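Local coordinates for protein acetyl xylan esterase (Geobacillus stearothermophilus, PDB 5BN1) that removes acetyl side groups from the xylose backbone units of xylan and xylo-oligosaccharides, working as a doughnut-shaped homooctamer, at residues Gly6-Phe11 with Arg55-Gly60; Gly63-Asp68 with Lys106-Asp111; Gln80-Val85 with Pro126-Ile131. The protein carries 1 engineered substitution. All blocks are in the same frame, centred on the assembly; numbering follows the deposited sequence. Where two conformers were deposited one is given.

Contact 1. Residues Gly6-Phe11 with Arg55-Gly60; sequences GEKLLF and RVVNKG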
ATOM      1  N   GLY A   6      -5.165  12.577 -39.922  1.00 27.54           N
ATOM      2  CA  GLY A   6      -4.016  11.793 -40.155  1.00 31.48           C
ATOM      3  C   GLY A   6      -2.750  12.456 -39.640  1.00 25.14           C
ATOM      4  O   GLY A   6      -1.697  11.784 -39.653  1.00 34.04           O
ATOM      5  N   GLU A   7      -2.917  13.655 -39.088  1.00 24.11           N
ATOM      6  CA  GLU A   7      -1.688  14.395 -38.579  1.00 22.66           C
ATOM      7  C   GLU A   7      -1.464  14.154 -37.103  1.00 22.18           C
ATOM      8  O   GLU A   7      -2.409  13.772 -36.409  1.00 21.34           O
ATOM      9  CB  GLU A   7      -1.778  15.819 -38.733  1.00 20.86           C
ATOM     10  CG  GLU A   7      -1.658  16.281 -40.203  1.00 26.50           C
ATOM     11  CD  GLU A   7      -2.068  17.678 -40.452  1.00 26.27           C
ATOM     12  OE1 GLU A   7      -2.241  17.842 -41.672  1.00 42.33           O
ATOM     13  OE2 GLU A   7      -2.427  18.661 -39.679  1.00 32.02           O
ATOM     14  N   LYS A   8      -0.195  14.147 -36.710  1.00 20.57           N
ATOM     15  CA  LYS A   8       0.225  13.893 -35.343  1.00 19.68           C
ATOM     16  C   LYS A   8       0.510  15.239 -34.682  1.00 22.84           C
ATOM     17  O   LYS A   8       1.311  16.047 -35.108  1.00 19.16           O
ATOM     18  CB  LYS A   8       1.425  13.032 -35.231  1.00 20.23           C
ATOM     19  CG  LYS A   8       1.914  12.836 -33.831  1.00 24.66           C
ATOM     20  CD  LYS A   8       3.225  12.074 -33.712  1.00 29.81           C
ATOM     21  CE  LYS A   8       3.136  10.636 -33.612  1.00 29.13           C
ATOM     22  NZ  LYS A   8       4.385   9.920 -33.332  1.00 27.86           N
ATOM     23  N   LEU A   9      -0.184  15.503 -33.556  1.00 18.51           N
ATOM     24  CA  LEU A   9      -0.069  16.727 -32.782  1.00 17.23           C
ATOM     25  C   LEU A   9       0.559  16.341 -31.481  1.00 18.10           C
ATOM     26  O   LEU A   9       0.040  15.468 -30.759  1.00 16.54           O
ATOM     27  CB  LEU A   9      -1.440  17.347 -32.549  1.00 17.04           C
ATOM     28  CG  LEU A   9      -1.592  18.400 -31.428  1.00 17.17           C
ATOM     29  CD1 LEU A   9      -0.672  19.603 -31.649  1.00 17.20           C
ATOM     30  CD2 LEU A   9      -3.013  18.870 -31.447  1.00 20.03           C
ATOM     31  N   LEU A  10       1.712  16.926 -31.147  1.00 15.92           N
ATOM     32  CA  LEU A  10       2.485  16.591 -30.011  1.00 15.59           C
ATOM     33  C   LEU A  10       2.517  17.806 -29.137  1.00 15.77           C
ATOM     34  O   LEU A  10       2.883  18.904 -29.539  1.00 15.64           O
ATOM     35  CB  LEU A  10       3.910  16.157 -30.354  1.00 17.28           C
ATOM     36  CG  LEU A  10       4.853  15.765 -29.264  1.00 18.89           C
ATOM     37  CD1 LEU A  10       5.879  14.788 -29.831  1.00 21.98           C
ATOM     38  CD2 LEU A  10       5.641  16.937 -28.721  1.00 18.24           C
ATOM     39  N   PHE A  11       2.171  17.647 -27.827  1.00 13.99           N
ATOM     40  CA  PHE A  11       2.200  18.712 -26.823  1.00 15.46           C
ATOM     41  C   PHE A  11       3.378  18.458 -25.928  1.00 13.36           C
ATOM     42  O   PHE A  11       3.691  17.356 -25.487  1.00 16.06           O
ATOM     43  CB  PHE A  11       0.922  18.678 -25.962  1.00 14.76           C
ATOM     44  CG  PHE A  11      -0.321  19.094 -26.654  1.00 14.36           C
ATOM     45  CD1 PHE A  11      -0.758  20.359 -26.533  1.00 13.77           C
ATOM     46  CD2 PHE A  11      -1.138  18.119 -27.298  1.00 15.60           C
ATOM     47  CE1 PHE A  11      -1.937  20.803 -27.113  1.00 17.04           C
ATOM     48  CE2 PHE A  11      -2.332  18.533 -27.840  1.00 14.51           C
ATOM     49  CZ  PHE A  11      -2.740  19.833 -27.778  1.00 15.16           C
ATOM     50  N   ARG A  55      -3.860  12.293 -34.362  1.00 20.26           N
ATOM     51  CA  ARG A  55      -3.233  11.487 -33.365  0.50 21.57           C
ATOM     52  C   ARG A  55      -2.456  12.460 -32.466  1.00 23.30           C
ATOM     53  O   ARG A  55      -1.867  13.352 -32.887  1.00 23.55           O
ATOM     54  CB  ARG A  55      -2.271  10.462 -33.912  0.50 26.21           C
ATOM     55  CG  ARG A  55      -2.638   9.820 -35.233  0.50 28.07           C
ATOM     56  CD  ARG A  55      -1.347   9.067 -35.587  0.50 31.49           C
ATOM     57  NE  ARG A  55      -0.682   8.822 -34.272  0.50 34.53           N
ATOM     58  CZ  ARG A  55       0.509   8.267 -34.092  0.50 32.65           C
ATOM     59  NH1 ARG A  55       1.250   7.927 -35.135  0.50 35.46           N
ATOM     60  NH2 ARG A  55       0.979   8.109 -32.883  0.50 35.17           N
ATOM     61  N   VAL A  56      -2.668  12.303 -31.172  1.00 22.00           N
ATOM     62  CA  VAL A  56      -2.130  13.226 -30.147  1.00 21.54           C
ATOM     63  C   VAL A  56      -1.256  12.523 -29.180  1.00 20.88           C
ATOM     64  O   VAL A  56      -1.531  11.417 -28.695  1.00 22.95           O
ATOM     65  CB  VAL A  56      -3.269  14.008 -29.467  1.00 21.70           C
ATOM     66  CG1 VAL A  56      -2.716  14.980 -28.404  1.00 20.85           C
ATOM     67  CG2 VAL A  56      -4.114  14.736 -30.446  1.00 23.79           C
ATOM     68  N   VAL A  57      -0.083  13.149 -28.867  1.00 18.53           N
ATOM     69  CA  VAL A  57       0.914  12.661 -27.959  1.00 18.19           C
ATOM     70  C   VAL A  57       1.190  13.791 -26.896  1.00 18.62           C
ATOM     71  O   VAL A  57       1.241  14.950 -27.266  1.00 17.06           O
ATOM     72  CB  VAL A  57       2.255  12.354 -28.691  1.00 25.33           C
ATOM     73  CG1 VAL A  57       3.215  11.693 -27.762  1.00 26.03           C
ATOM     74  CG2 VAL A  57       2.020  11.477 -29.921  1.00 32.00           C
ATOM     75  N   ASN A  58       1.281  13.390 -25.624  1.00 17.16           N
ATOM     76  CA  ASN A  58       1.594  14.301 -24.552  1.00 16.27           C
ATOM     77  C   ASN A  58       2.910  14.010 -23.980  1.00 15.23           C
ATOM     78  O   ASN A  58       3.214  12.980 -23.371  1.00 17.40           O
ATOM     79  CB  ASN A  58       0.504  14.189 -23.462  1.00 15.18           C
ATOM     80  CG  ASN A  58       0.673  15.258 -22.384  1.00 17.76           C
ATOM     81  OD1 ASN A  58       1.725  15.879 -22.243  1.00 16.32           O
ATOM     82  ND2 ASN A  58      -0.360  15.404 -21.533  1.00 15.06           N
ATOM     83  N   LYS A  59       3.862  14.937 -24.204  1.00 15.81           N
ATOM     84  CA  LYS A  59       5.218  14.873 -23.712  1.00 16.65           C
ATOM     85  C   LYS A  59       5.551  15.844 -22.591  1.00 15.93           C
ATOM     86  O   LYS A  59       6.712  16.152 -22.291  1.00 15.87           O
ATOM     87  CB  LYS A  59       6.272  14.973 -24.883  1.00 16.92           C
ATOM     88  CG  LYS A  59       6.185  13.744 -25.782  1.00 18.91           C
ATOM     89  CD  LYS A  59       6.701  12.519 -25.175  1.00 23.39           C
ATOM     90  CE  LYS A  59       6.914  11.388 -26.209  1.00 27.32           C
ATOM     91  NZ  LYS A  59       7.535  10.187 -25.599  1.00 33.20           N
ATOM     92  N   GLY A  60       4.503  16.326 -21.909  1.00 15.78           N
ATOM     93  CA  GLY A  60       4.709  17.198 -20.756  1.00 15.08           C
ATOM     94  C   GLY A  60       5.468  16.513 -19.648  1.00 15.27           C
ATOM     95  O   GLY A  60       5.234  15.252 -19.443  1.00 16.65           O
TER
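K8 meets R55 and V57 through a chain that starts with CG anti to the backbone N (chi1 176°) and bends at chi3 (-89°), which sets CE 3.9 Å from V57 CG2. In the given R55 conformer, one of two deposited, K8 CE also lies over a guanidinium face, toward its rim, 3.4 Å from R55 NH2; this overlap is less certain. The two like charges have other mates: K8 NZ bonds to Q80 O, and R55 to E27 and to E105 of a second subunit. An alanine at K8 would probably leave Q80 O without this donor and bare the flank of V57. The backbones of strands 8-11 and 55-58 run parallel at 18° in the central sheet of the SGNH hydrolase fold. Five backbone bonds tie them, from R55 N to E7 O (2.9 Å) through to K59 N to F11 O (2.7 Å). L10 packs on V57 on the K8 side. On the other face, under helix 37-48, F11 brings its ring edge to V56, CE2 to CG1 3.6 Å. N58 OD1 closes an Asx turn on G60 N (2.8 Å), near S15, the inferred nucleophile. Apolar side chains thus fill the strand centres while the charged ends find partners at the margin, one of them, in the given R55 conformer, across a subunit interface.

Contact 2. Residues Gly63-Asp68 with Lys106-Asp111; sequences GNTVRD and KHVYLD
V108 wedges its two methyl groups among T65, V66 and R67 at the start of helix 66-78, which opens with a capping box formed by T65 and D68. The CG2 branch does most of the touching. It lies 3.7 Å from T65 OG1, the two side chains meeting at a slant, and it also sits over one face of the R67 guanidinium, toward the rim, 3.8 Å from NH2. R67 and V108 slide past each other in opposite directions, so the arginine reaches beyond the valine to the preceding residue, where NH2 makes a weak, bent bond to H107 O (3.0 Å, 126°). Its strongest partner lies just outside: E112 forms a salt bridge with NH2; E105 O also accepts from NH1. The other methyl, V108 CG1, meets V66 CG1 at 4.0 Å, these side chains crossing at about a right angle, with Y113 of helix 110-124 touching both.

In the capping box, T65 OG1 stands between the backbone N and the carbonyl carbon (chi1 65°), placed to accept weak bonds from R67 N (3.2 Å) and D68 N (3.4 Å). In return T65 N donates to the anti lone pair of D68 OD2 at 3.0 Å. This fixes the helix start, whose N-cap T65 comes two residues after G63, an inferred transition-state stabiliser; N64 O also receives N92 ND2, from the other residue assigned that role. The contact thus joins the turn carrying part of the probable oxyanion hole to the approach to helix 110-124. There, H107 CB lies over one face of the Y109 ring, and H107 ND1 pairs with Y109 OH at 2.6 Å, with either able to donate.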
ATOM      1  N   GLY A  63       7.728  20.049 -13.651  1.00 14.88           N
ATOM      2  CA  GLY A  63       8.918  20.737 -13.247  1.00 16.14           C
ATOM      3  C   GLY A  63       9.777  21.353 -14.319  1.00 14.34           C
ATOM      4  O   GLY A  63      10.738  22.019 -13.974  1.00 16.00           O
ATOM      5  N   ASN A  64       9.493  20.981 -15.547  1.00 14.54           N
ATOM      6  CA  ASN A  64      10.450  21.415 -16.618  1.00 13.95           C
ATOM      7  C   ASN A  64      10.457  22.924 -16.871  1.00 13.81           C
ATOM      8  O   ASN A  64       9.477  23.630 -16.782  1.00 12.42           O
ATOM      9  CB  ASN A  64      10.105  20.724 -17.940  1.00 14.12           C
ATOM     10  CG  ASN A  64      10.647  19.377 -18.138  1.00 15.18           C
ATOM     11  OD1 ASN A  64      11.219  18.671 -17.210  1.00 18.60           O
ATOM     12  ND2 ASN A  64      10.627  19.048 -19.355  1.00 11.83           N
ATOM     13  N   THR A  65      11.674  23.366 -17.205  1.00 13.75           N
ATOM     14  CA  THR A  65      11.946  24.678 -17.777  1.00 12.57           C
ATOM     15  C   THR A  65      12.304  24.405 -19.254  1.00 11.53           C
ATOM     16  O   THR A  65      12.417  23.297 -19.724  1.00 13.22           O
ATOM     17  CB  THR A  65      13.103  25.311 -17.106  1.00 12.26           C
ATOM     18  OG1 THR A  65      14.299  24.518 -17.389  1.00 13.11           O
ATOM     19  CG2 THR A  65      12.968  25.446 -15.609  1.00 15.67           C
ATOM     20  N   VAL A  66      12.571  25.496 -19.948  1.00 13.47           N
ATOM     21  CA  VAL A  66      12.964  25.309 -21.380  1.00 14.01           C
ATOM     22  C   VAL A  66      14.347  24.643 -21.469  1.00 13.89           C
ATOM     23  O   VAL A  66      14.658  23.990 -22.466  1.00 14.32           O
ATOM     24  CB  VAL A  66      12.895  26.643 -22.139  1.00 14.60           C
ATOM     25  CG1 VAL A  66      14.079  27.571 -21.822  1.00 14.80           C
ATOM     26  CG2 VAL A  66      12.843  26.369 -23.644  1.00 15.10           C
ATOM     27  N   ARG A  67      15.157  24.753 -20.435  1.00 13.82           N
ATOM     28  CA  ARG A  67      16.453  24.126 -20.391  1.00 13.57           C
ATOM     29  C   ARG A  67      16.240  22.598 -20.378  1.00 15.63           C
ATOM     30  O   ARG A  67      16.904  21.787 -21.066  1.00 15.52           O
ATOM     31  CB  ARG A  67      17.191  24.555 -19.190  1.00 13.69           C
ATOM     32  CG  ARG A  67      18.584  23.926 -19.070  1.00 16.24           C
ATOM     33  CD  ARG A  67      19.221  24.267 -17.712  1.00 16.58           C
ATOM     34  NE  ARG A  67      19.345  25.703 -17.410  1.00 16.65           N
ATOM     35  CZ  ARG A  67      19.317  26.271 -16.221  1.00 19.41           C
ATOM     36  NH1 ARG A  67      19.040  25.524 -15.094  1.00 22.77           N
ATOM     37  NH2 ARG A  67      19.504  27.537 -16.072  1.00 19.65           N
ATOM     38  N   ASP A  68      15.218  22.106 -19.612  1.00 14.57           N
ATOM     39  CA  ASP A  68      14.914  20.727 -19.650  1.00 15.63           C
ATOM     40  C   ASP A  68      14.329  20.279 -20.972  1.00 15.02           C
ATOM     41  O   ASP A  68      14.585  19.133 -21.413  1.00 16.61           O
ATOM     42  CB  ASP A  68      13.913  20.395 -18.528  1.00 16.19           C
ATOM     43  CG  ASP A  68      14.450  20.730 -17.176  1.00 18.10           C
ATOM     44  OD1 ASP A  68      15.542  20.190 -16.790  1.00 19.65           O
ATOM     45  OD2 ASP A  68      13.806  21.465 -16.383  1.00 15.90           O
ATOM     46  N   LYS A 106      18.814  26.987 -10.665  1.00 18.28           N
ATOM     47  CA  LYS A 106      17.544  26.515 -11.088  1.00 20.85           C
ATOM     48  C   LYS A 106      16.693  27.532 -11.908  1.00 16.52           C
ATOM     49  O   LYS A 106      15.600  27.147 -12.428  1.00 17.65           O
ATOM     50  CB  LYS A 106      16.694  26.213  -9.844  1.00 24.27           C
ATOM     51  CG  LYS A 106      17.326  25.060  -9.024  1.00 30.08           C
ATOM     52  CD  LYS A 106      16.245  24.670  -8.016  1.00 39.05           C
ATOM     53  CE  LYS A 106      15.292  23.569  -8.565  1.00 52.15           C
ATOM     54  NZ  LYS A 106      15.549  22.299  -7.830  1.00 59.86           N
ATOM     55  N   HIS A 107      17.210  28.760 -11.933  1.00 17.01           N
ATOM     56  CA  HIS A 107      16.538  29.902 -12.621  1.00 14.48           C
ATOM     57  C   HIS A 107      16.890  29.779 -14.098  1.00 15.08           C
ATOM     58  O   HIS A 107      17.975  29.463 -14.417  1.00 16.85           O
ATOM     59  CB  HIS A 107      17.005  31.221 -12.128  1.00 14.44           C
ATOM     60  CG  HIS A 107      16.811  31.451 -10.645  1.00 13.91           C
ATOM     61  ND1 HIS A 107      17.233  32.569 -10.007  1.00 15.62           N
ATOM     62  CD2 HIS A 107      16.213  30.657  -9.691  1.00 14.31           C
ATOM     63  CE1 HIS A 107      16.956  32.483  -8.711  1.00 16.24           C
ATOM     64  NE2 HIS A 107      16.327  31.357  -8.522  1.00 13.88           N
ATOM     65  N   VAL A 108      15.941  30.071 -14.942  1.00 12.88           N
ATOM     66  CA  VAL A 108      16.237  30.252 -16.388  1.00 12.36           C
ATOM     67  C   VAL A 108      15.840  31.669 -16.682  1.00 13.76           C
ATOM     68  O   VAL A 108      14.671  32.019 -16.825  1.00 12.82           O
ATOM     69  CB  VAL A 108      15.479  29.244 -17.253  1.00 13.09           C
ATOM     70  CG1 VAL A 108      15.728  29.529 -18.716  1.00 13.52           C
ATOM     71  CG2 VAL A 108      15.841  27.843 -16.946  1.00 15.25           C
ATOM     72  N   TYR A 109      16.819  32.587 -16.776  1.00 13.42           N
ATOM     73  CA  TYR A 109      16.688  34.015 -16.955  1.00 12.42           C
ATOM     74  C   TYR A 109      16.347  34.285 -18.438  1.00 10.42           C
ATOM     75  O   TYR A 109      16.465  33.354 -19.244  1.00 12.17           O
ATOM     76  CB  TYR A 109      17.967  34.718 -16.524  1.00 12.29           C
ATOM     77  CG  TYR A 109      18.228  34.580 -15.037  1.00 12.81           C
ATOM     78  CD1 TYR A 109      17.319  35.028 -14.107  1.00 14.57           C
ATOM     79  CD2 TYR A 109      19.475  34.082 -14.584  1.00 14.62           C
ATOM     80  CE1 TYR A 109      17.568  34.864 -12.760  1.00 14.54           C
ATOM     81  CE2 TYR A 109      19.663  33.839 -13.215  1.00 15.80           C
ATOM     82  CZ  TYR A 109      18.762  34.310 -12.354  1.00 15.12           C
ATOM     83  OH  TYR A 109      18.995  34.208 -10.976  1.00 19.57           O
ATOM     84  N   LEU A 110      15.920  35.509 -18.659  1.00 13.01           N
ATOM     85  CA  LEU A 110      15.300  35.819 -19.961  1.00 12.84           C
ATOM     86  C   LEU A 110      16.219  35.537 -21.099  1.00 12.83           C
ATOM     87  O   LEU A 110      15.777  35.137 -22.150  1.00 13.47           O
ATOM     88  CB  LEU A 110      14.807  37.245 -19.918  1.00 12.54           C
ATOM     89  CG  LEU A 110      13.869  37.673 -21.088  1.00 12.82           C
ATOM     90  CD1 LEU A 110      12.521  36.971 -20.859  1.00 13.95           C
ATOM     91  CD2 LEU A 110      13.685  39.137 -21.144  1.00 12.57           C
ATOM     92  N   ASP A 111      17.533  35.858 -20.934  1.00 13.26           N
ATOM     93  CA  ASP A 111      18.444  35.532 -22.016  1.00 13.30           C
ATOM     94  C   ASP A 111      18.555  34.091 -22.394  1.00 12.87           C
ATOM     95  O   ASP A 111      18.515  33.739 -23.565  1.00 13.86           O
ATOM     96  CB  ASP A 111      19.869  36.101 -21.735  1.00 14.98           C
ATOM     97  CG  ASP A 111      20.537  35.553 -20.514  1.00 18.55           C
ATOM     98  OD1 ASP A 111      19.882  35.223 -19.492  1.00 15.91           O
ATOM     99  OD2 ASP A 111      21.768  35.368 -20.528  1.00 22.49           O
TER

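Contact 3. Residues Gln80-Val85 with Pro126-Ile131; sequences QKPDWV and PLVKGI
W84 pairs with G130 and V85 with I131 as parallel beta bridges, each with CA atoms 4.8 Å apart. Before them the register steps: D83 lies opposite V128, and K129 is passed over. D83 O accepts both from G130 N (3.1 Å) and, weakly, from K129 N, while V85 N returns a bond to G130 O. Further back, a water donates to P82 O and L127 O, bridging segments 80-85 and 126-131. The strands are neighbours in the parallel sheet, joined in beta-alpha-beta fashion by a connection that includes helices 91-99 and 110-124. W84 lays its indole over the glycine: G130 CA stands 3.7 Å from the centroid of the six-membered ring, a CH-pi contact over the same face that K129 CB meets. The ring lies so close that G130 has no space for a CB beside W84 CZ3. W84 NE1 bonds to E7 OE2. K129 runs beside D83, pointing the same way, and its NZ reaches D83 OD1 at 2.8 Å in a salt bridge, coming from well above the carboxylate plane (52°). The other oxygen, D83 OD2, takes K8 N of the adjoining strand. V128 CG1 touches P82 CG and V85 CG2, at 4.3 Å from each.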
ATOM      1  N   GLN A  80       9.837  11.604 -32.536  1.00 22.12           N
ATOM      2  CA  GLN A  80       8.399  11.270 -32.645  1.00 23.43           C
ATOM      3  C   GLN A  80       7.777  11.611 -33.947  1.00 21.78           C
ATOM      4  O   GLN A  80       6.605  11.338 -34.217  1.00 26.65           O
ATOM      5  CB  GLN A  80       7.607  12.006 -31.518  1.00 23.23           C
ATOM      6  CG  GLN A  80       8.173  11.758 -30.157  1.00 24.25           C
ATOM      7  CD  GLN A  80       8.261  10.291 -29.714  1.00 32.73           C
ATOM      8  OE1 GLN A  80       7.363   9.506 -29.965  1.00 33.44           O
ATOM      9  NE2 GLN A  80       9.341   9.929 -29.044  1.00 32.13           N
ATOM     10  N   LYS A  81       8.531  12.305 -34.790  1.00 22.39           N
ATOM     11  CA  LYS A  81       8.056  12.759 -36.076  1.00 23.83           C
ATOM     12  C   LYS A  81       6.705  13.359 -36.082  1.00 24.33           C
ATOM     13  O   LYS A  81       5.822  12.988 -36.835  1.00 24.36           O
ATOM     14  CB  LYS A  81       8.085  11.558 -37.051  1.00 28.87           C
ATOM     15  CG  LYS A  81       9.420  10.831 -37.093  1.00 33.96           C
ATOM     16  CD  LYS A  81      10.525  11.751 -37.641  1.00 42.17           C
ATOM     17  CE  LYS A  81      11.870  11.033 -37.858  1.00 49.55           C
ATOM     18  NZ  LYS A  81      11.574   9.933 -38.820  1.00 59.32           N
ATOM     19  N   PRO A  82       6.467  14.356 -35.237  1.00 20.03           N
ATOM     20  CA  PRO A  82       5.237  15.018 -35.328  1.00 18.75           C
ATOM     21  C   PRO A  82       4.963  15.890 -36.463  1.00 22.51           C
ATOM     22  O   PRO A  82       5.871  16.432 -37.108  1.00 23.30           O
ATOM     23  CB  PRO A  82       5.255  15.901 -34.029  1.00 21.29           C
ATOM     24  CG  PRO A  82       6.754  16.243 -33.920  1.00 20.19           C
ATOM     25  CD  PRO A  82       7.434  15.007 -34.304  1.00 21.86           C
ATOM     26  N   ASP A  83       3.712  16.122 -36.760  1.00 20.44           N
ATOM     27  CA  ASP A  83       3.300  17.116 -37.731  1.00 20.43           C
ATOM     28  C   ASP A  83       3.092  18.500 -37.214  1.00 19.13           C
ATOM     29  O   ASP A  83       3.447  19.499 -37.742  1.00 20.50           O
ATOM     30  CB  ASP A  83       2.039  16.666 -38.448  1.00 22.97           C
ATOM     31  CG  ASP A  83       2.229  15.361 -39.149  1.00 25.13           C
ATOM     32  OD1 ASP A  83       3.119  15.363 -40.150  1.00 27.56           O
ATOM     33  OD2 ASP A  83       1.711  14.281 -38.795  1.00 24.54           O
ATOM     34  N   TRP A  84       2.611  18.580 -35.916  1.00 18.37           N
ATOM     35  CA  TRP A  84       2.415  19.794 -35.253  1.00 16.57           C
ATOM     36  C   TRP A  84       2.969  19.650 -33.814  1.00 16.68           C
ATOM     37  O   TRP A  84       2.852  18.574 -33.210  1.00 17.65           O
ATOM     38  CB  TRP A  84       0.955  20.151 -35.110  1.00 18.82           C
ATOM     39  CG  TRP A  84       0.310  20.553 -36.324  1.00 19.16           C
ATOM     40  CD1 TRP A  84      -0.191  19.729 -37.270  1.00 26.40           C
ATOM     41  CD2 TRP A  84       0.125  21.909 -36.777  1.00 20.02           C
ATOM     42  NE1 TRP A  84      -0.667  20.523 -38.318  1.00 24.42           N
ATOM     43  CE2 TRP A  84      -0.481  21.838 -38.035  1.00 28.01           C
ATOM     44  CE3 TRP A  84       0.485  23.152 -36.266  1.00 22.58           C
ATOM     45  CZ2 TRP A  84      -0.771  22.962 -38.769  1.00 26.30           C
ATOM     46  CZ3 TRP A  84       0.136  24.284 -36.984  1.00 25.58           C
ATOM     47  CH2 TRP A  84      -0.483  24.166 -38.210  1.00 26.68           C
ATOM     48  N   VAL A  85       3.711  20.681 -33.404  1.00 16.61           N
ATOM     49  CA  VAL A  85       4.270  20.725 -32.052  1.00 15.65           C
ATOM     50  C   VAL A  85       3.761  21.944 -31.342  1.00 14.93           C
ATOM     51  O   VAL A  85       3.882  23.088 -31.723  1.00 16.32           O
ATOM     52  CB  VAL A  85       5.831  20.746 -32.032  1.00 16.66           C
ATOM     53  CG1 VAL A  85       6.401  20.801 -30.596  1.00 18.13           C
ATOM     54  CG2 VAL A  85       6.374  19.538 -32.687  1.00 16.87           C
ATOM     55  N   PRO A 126      11.528  23.403 -39.703  1.00 23.96           N
ATOM     56  CA  PRO A 126      11.662  22.755 -41.051  1.00 27.15           C
ATOM     57  C   PRO A 126      11.249  21.312 -41.115  1.00 28.72           C
ATOM     58  O   PRO A 126      10.992  20.840 -42.260  1.00 25.62           O
ATOM     59  CB  PRO A 126      13.190  22.810 -41.361  1.00 25.50           C
ATOM     60  CG  PRO A 126      13.824  23.561 -40.269  1.00 29.07           C
ATOM     61  CD  PRO A 126      12.817  23.904 -39.196  1.00 23.30           C
ATOM     62  N   LEU A 127      11.086  20.646 -39.949  1.00 23.94           N
ATOM     63  CA  LEU A 127      10.832  19.276 -39.796  1.00 21.65           C
ATOM     64  C   LEU A 127       9.367  18.954 -39.615  1.00 22.63           C
ATOM     65  O   LEU A 127       9.028  17.748 -39.560  1.00 23.47           O
ATOM     66  CB  LEU A 127      11.643  18.687 -38.659  1.00 25.54           C
ATOM     67  CG  LEU A 127      13.116  19.069 -38.614  1.00 28.23           C
ATOM     68  CD1 LEU A 127      13.854  18.495 -37.418  1.00 26.08           C
ATOM     69  CD2 LEU A 127      13.766  18.620 -39.908  1.00 34.07           C
ATOM     70  N   VAL A 128       8.538  19.939 -39.486  1.00 21.41           N
ATOM     71  CA  VAL A 128       7.146  19.709 -39.113  1.00 22.58           C
ATOM     72  C   VAL A 128       6.258  20.541 -39.962  1.00 22.77           C
ATOM     73  O   VAL A 128       6.657  21.490 -40.735  1.00 25.09           O
ATOM     74  CB  VAL A 128       6.865  20.165 -37.620  1.00 19.33           C
ATOM     75  CG1 VAL A 128       7.709  19.367 -36.786  1.00 20.37           C
ATOM     76  CG2 VAL A 128       7.023  21.643 -37.414  1.00 19.49           C
ATOM     77  N   LYS A 129       4.968  20.217 -39.937  1.00 19.57           N
ATOM     78  CA  LYS A 129       3.977  21.074 -40.526  1.00 19.78           C
ATOM     79  C   LYS A 129       3.699  22.387 -39.902  1.00 21.73           C
ATOM     80  O   LYS A 129       3.522  23.397 -40.555  1.00 24.51           O
ATOM     81  CB  LYS A 129       2.575  20.366 -40.778  1.00 23.96           C
ATOM     82  CG  LYS A 129       2.686  19.037 -41.520  1.00 31.53           C
ATOM     83  CD  LYS A 129       1.311  18.378 -41.865  1.00 36.83           C
ATOM     84  CE  LYS A 129       1.374  17.117 -42.763  1.00 38.44           C
ATOM     85  NZ  LYS A 129       2.623  16.367 -42.770  1.00 46.89           N
ATOM     86  N   GLY A 130       3.682  22.484 -38.540  1.00 19.85           N
ATOM     87  CA  GLY A 130       3.469  23.701 -37.922  1.00 18.83           C
ATOM     88  C   GLY A 130       3.817  23.622 -36.372  1.00 16.94           C
ATOM     89  O   GLY A 130       3.981  22.524 -35.887  1.00 18.56           O
ATOM     90  N   ILE A 131       3.915  24.804 -35.803  1.00 18.20           N
ATOM     91  CA  ILE A 131       4.263  24.948 -34.364  1.00 18.36           C
ATOM     92  C   ILE A 131       3.256  25.845 -33.794  1.00 17.25           C
ATOM     93  O   ILE A 131       2.863  26.891 -34.307  1.00 17.86           O
ATOM     94  CB  ILE A 131       5.668  25.513 -34.212  1.00 17.99           C
ATOM     95  CG1 ILE A 131       6.669  24.455 -34.671  1.00 21.98           C
ATOM     96  CG2 ILE A 131       5.917  25.920 -32.728  1.00 19.93           C
ATOM     97  CD1 ILE A 131       8.098  24.963 -34.700  1.00 24.86           C
TER
HETATM   98  O   HOH W   1       8.479  15.783 -37.707  1.00 27.06           O

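Contacts 1 and 3 both belong to the central parallel sheet, whose order runs 55-58, 8-13, 84-88, 130-134, 168-170. Their centres are about 10 Å apart because strands 8-13 and 84-88 are neighbours, and E7 packs against K129 between them. Contact 2 lies about 23 Å, centre to centre, from either. Along the chain contact 1 closes first; the segments of contacts 2 and 3 then alternate. Helix 66-78 runs from contact 2 toward strand 84-88, and helix 110-124 likewise toward strand 130-134, so the two helices span the distance between them. Contact 2 joins the start of helix 66-78 to the residues leading into helix 110-124, next to the inferred transition-state stabilisers G63 and N92, while contact 3 pairs the strands that follow.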